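Local coordinates for protein particle-associated glycoside hydrolase (Acinetobacter phage Fri1, PDB 6C72) that is a phage tailspike that depolymerises the capsular polysaccharide of Acinetobacter baumannii, probably by hydrolysing its glycosidic bonds during virus entry, at residues V502-L507 with S561-S566. Sequence-based numbering, arbitrary orientation.
Sequences VLTVPL and SGRTLS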
ATOM      1  N   VAL A 502      -9.890 -56.880   5.984  1.00 27.99           N
ATOM      2  CA  VAL A 502     -10.149 -55.475   5.674  1.00 28.55           C
ATOM      3  C   VAL A 502      -9.469 -54.549   6.685  1.00 28.60           C
ATOM      4  O   VAL A 502      -9.017 -53.463   6.313  1.00 29.00           O
ATOM      5  CB  VAL A 502     -11.660 -55.162   5.590  1.00 29.14           C
ATOM      6  CG1 VAL A 502     -12.331 -55.935   4.456  1.00 29.43           C
ATOM      7  CG2 VAL A 502     -12.356 -55.436   6.928  1.00 29.02           C
ATOM      8  N   LEU A 503      -9.372 -54.949   7.958  1.00 30.49           N
ATOM      9  CA  LEU A 503      -8.798 -54.040   8.949  1.00 30.76           C
ATOM     10  C   LEU A 503      -8.288 -54.803  10.161  1.00 30.43           C
ATOM     11  O   LEU A 503      -8.636 -55.963  10.386  1.00 29.89           O
ATOM     12  CB  LEU A 503      -9.809 -52.983   9.408  1.00 31.16           C
ATOM     13  CG  LEU A 503     -11.091 -53.466  10.104  1.00 30.95           C
ATOM     14  CD1 LEU A 503     -10.909 -53.640  11.602  1.00 30.71           C
ATOM     15  CD2 LEU A 503     -12.235 -52.496   9.827  1.00 31.47           C
ATOM     16  N   THR A 504      -7.463 -54.112  10.950  1.00 29.28           N
ATOM     17  CA  THR A 504      -6.954 -54.602  12.227  1.00 29.33           C
ATOM     18  C   THR A 504      -7.150 -53.505  13.262  1.00 30.05           C
ATOM     19  O   THR A 504      -6.639 -52.393  13.092  1.00 30.84           O
ATOM     20  CB  THR A 504      -5.473 -54.976  12.117  1.00 29.62           C
ATOM     21  OG1 THR A 504      -5.326 -56.056  11.189  1.00 28.87           O
ATOM     22  CG2 THR A 504      -4.915 -55.407  13.450  1.00 30.01           C
ATOM     23  N   VAL A 505      -7.888 -53.809  14.325  1.00 28.75           N
ATOM     24  CA  VAL A 505      -8.173 -52.829  15.371  1.00 29.41           C
ATOM     25  C   VAL A 505      -6.953 -52.722  16.281  1.00 30.49           C
ATOM     26  O   VAL A 505      -6.239 -53.716  16.484  1.00 30.44           O
ATOM     27  CB  VAL A 505      -9.442 -53.196  16.164  1.00 28.79           C
ATOM     28  CG1 VAL A 505     -10.664 -53.179  15.261  1.00 28.22           C
ATOM     29  CG2 VAL A 505      -9.283 -54.556  16.809  1.00 28.29           C
ATOM     30  N   PRO A 506      -6.672 -51.552  16.842  1.00 26.84           N
ATOM     31  CA  PRO A 506      -5.490 -51.400  17.694  1.00 28.29           C
ATOM     32  C   PRO A 506      -5.717 -52.016  19.068  1.00 28.59           C
ATOM     33  O   PRO A 506      -6.838 -52.344  19.461  1.00 27.54           O
ATOM     34  CB  PRO A 506      -5.322 -49.876  17.790  1.00 29.40           C
ATOM     35  CG  PRO A 506      -6.686 -49.347  17.610  1.00 28.62           C
ATOM     36  CD  PRO A 506      -7.402 -50.284  16.676  1.00 27.03           C
ATOM     37  N   LEU A 507      -4.620 -52.154  19.806  1.00 30.98           N
ATOM     38  CA  LEU A 507      -4.708 -52.572  21.196  1.00 31.75           C
ATOM     39  C   LEU A 507      -5.237 -51.427  22.056  1.00 32.27           C
ATOM     40  O   LEU A 507      -5.451 -50.306  21.576  1.00 32.46           O
ATOM     41  CB  LEU A 507      -3.341 -53.033  21.698  1.00 32.43           C
ATOM     42  CG  LEU A 507      -2.843 -54.361  21.133  1.00 31.73           C
ATOM     43  CD1 LEU A 507      -1.362 -54.535  21.398  1.00 32.17           C
ATOM     44  CD2 LEU A 507      -3.645 -55.491  21.756  1.00 31.18           C
ATOM     45  N   SER A 561      -9.861 -62.915  13.303  1.00 39.20           N
ATOM     46  CA  SER A 561      -8.661 -63.686  13.609  1.00 39.56           C
ATOM     47  C   SER A 561      -7.821 -62.777  14.495  1.00 40.20           C
ATOM     48  O   SER A 561      -7.117 -61.895  13.994  1.00 40.14           O
ATOM     49  CB  SER A 561      -7.925 -64.089  12.344  1.00 39.24           C
ATOM     50  OG  SER A 561      -6.706 -64.729  12.664  1.00 39.54           O
ATOM     51  N   GLY A 562      -7.912 -62.973  15.802  1.00 31.88           N
ATOM     52  CA  GLY A 562      -7.337 -62.001  16.712  1.00 32.66           C
ATOM     53  C   GLY A 562      -8.037 -60.663  16.523  1.00 32.41           C
ATOM     54  O   GLY A 562      -9.264 -60.553  16.610  1.00 31.98           O
ATOM     55  N   ARG A 563      -7.261 -59.633  16.200  1.00 33.86           N
ATOM     56  CA  ARG A 563      -7.768 -58.281  16.020  1.00 33.28           C
ATOM     57  C   ARG A 563      -7.974 -57.914  14.554  1.00 32.21           C
ATOM     58  O   ARG A 563      -8.258 -56.750  14.250  1.00 31.48           O
ATOM     59  CB  ARG A 563      -6.824 -57.288  16.695  1.00 33.71           C
ATOM     60  CG  ARG A 563      -7.072 -57.169  18.185  1.00 34.76           C
ATOM     61  CD  ARG A 563      -5.812 -56.791  18.952  1.00 35.74           C
ATOM     62  NE  ARG A 563      -5.062 -55.765  18.249  1.00 34.82           N
ATOM     63  CZ  ARG A 563      -3.804 -55.885  17.845  1.00 35.00           C
ATOM     64  NH1 ARG A 563      -3.111 -56.993  18.092  1.00 35.91           N
ATOM     65  NH2 ARG A 563      -3.247 -54.877  17.194  1.00 34.26           N
ATOM     66  N   THR A 564      -7.823 -58.870  13.644  1.00 36.28           N
ATOM     67  CA  THR A 564      -8.002 -58.637  12.216  1.00 35.55           C
ATOM     68  C   THR A 564      -9.377 -59.112  11.769  1.00 35.22           C
ATOM     69  O   THR A 564      -9.707 -60.292  11.916  1.00 35.49           O
ATOM     70  CB  THR A 564      -6.900 -59.342  11.434  1.00 35.55           C
ATOM     71  OG1 THR A 564      -5.649 -58.748  11.784  1.00 35.73           O
ATOM     72  CG2 THR A 564      -7.120 -59.230   9.931  1.00 34.97           C
ATOM     73  N   LEU A 565     -10.145 -58.207  11.163  1.00 30.74           N
ATOM     74  CA  LEU A 565     -11.490 -58.503  10.691  1.00 30.28           C
ATOM     75  C   LEU A 565     -11.464 -58.857   9.211  1.00 30.30           C
ATOM     76  O   LEU A 565     -10.819 -58.168   8.419  1.00 30.21           O
ATOM     77  CB  LEU A 565     -12.417 -57.310  10.918  1.00 29.24           C
ATOM     78  CG  LEU A 565     -13.783 -57.402  10.243  1.00 28.76           C
ATOM     79  CD1 LEU A 565     -14.582 -58.575  10.784  1.00 29.38           C
ATOM     80  CD2 LEU A 565     -14.540 -56.092  10.435  1.00 27.62           C
ATOM     81  N   SER A 566     -12.169 -59.927   8.841  1.00 29.43           N
ATOM     82  CA  SER A 566     -12.353 -60.318   7.450  1.00 29.45           C
ATOM     83  C   SER A 566     -13.835 -60.325   7.113  1.00 29.26           C
ATOM     84  O   SER A 566     -14.667 -60.734   7.931  1.00 29.23           O
ATOM     85  CB  SER A 566     -11.756 -61.697   7.178  1.00 29.68           C
ATOM     86  OG  SER A 566     -10.353 -61.674   7.364  1.00 29.68           O
TER
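Arg-563 reaches across Val-505 and Leu-507, its atoms meeting first Val-505 CG2, then Leu-507 CD2 and Val-505 O. CB and CG of Arg-563 both lie 3.7 Å from Val-505 CG2, CD meets Leu-507 CD2, and the chain then bends at chi3 (42°), which turns NE to the backbone oxygen of Val-505. The bond from Arg-563 NE to Val-505 O is 2.9 Å long; NH2 adds a weak second one to the same atom. Leu-507 CG sits 3.7 Å above the guanidinium plane of Arg-563, over its centre, while Thr-504 CG2 lies over the opposite face; with the carbonyl, these two probably limit its rotation. Arg-563 O receives Val-505 N in return, so main chain and side chain of Arg-563 both bind Val-505.

Beyond the arginine, the strands run antiparallel at 162°. Thr-504 and Thr-564 form a non-hydrogen-bonded pair whose OG1 atoms, each anti to its own carbonyl carbon, hydrogen bond at 2.8 Å. On the other face, Leu-503 CD1 packs 4.0 Å from Leu-565 CB. Leu-565 N donates to Leu-503 O and Leu-565 O accepts from Val-502 N; two residues thus stand opposite one, a classic beta bulge. The type II' turn from Ser-561 to Thr-564, with Gly-562 at positive phi (62°), supplies the hairpin that presents Arg-563.

This C-terminal domain lies beyond parallel strands consistent with a tailspike beta-helix. Strand 500-504 runs between 564-569 and 594-595, while Leu-565 and Val-505 pack on Trp-560 of strand 556-561 and on strand 528-536 of the six-stranded antiparallel sheet.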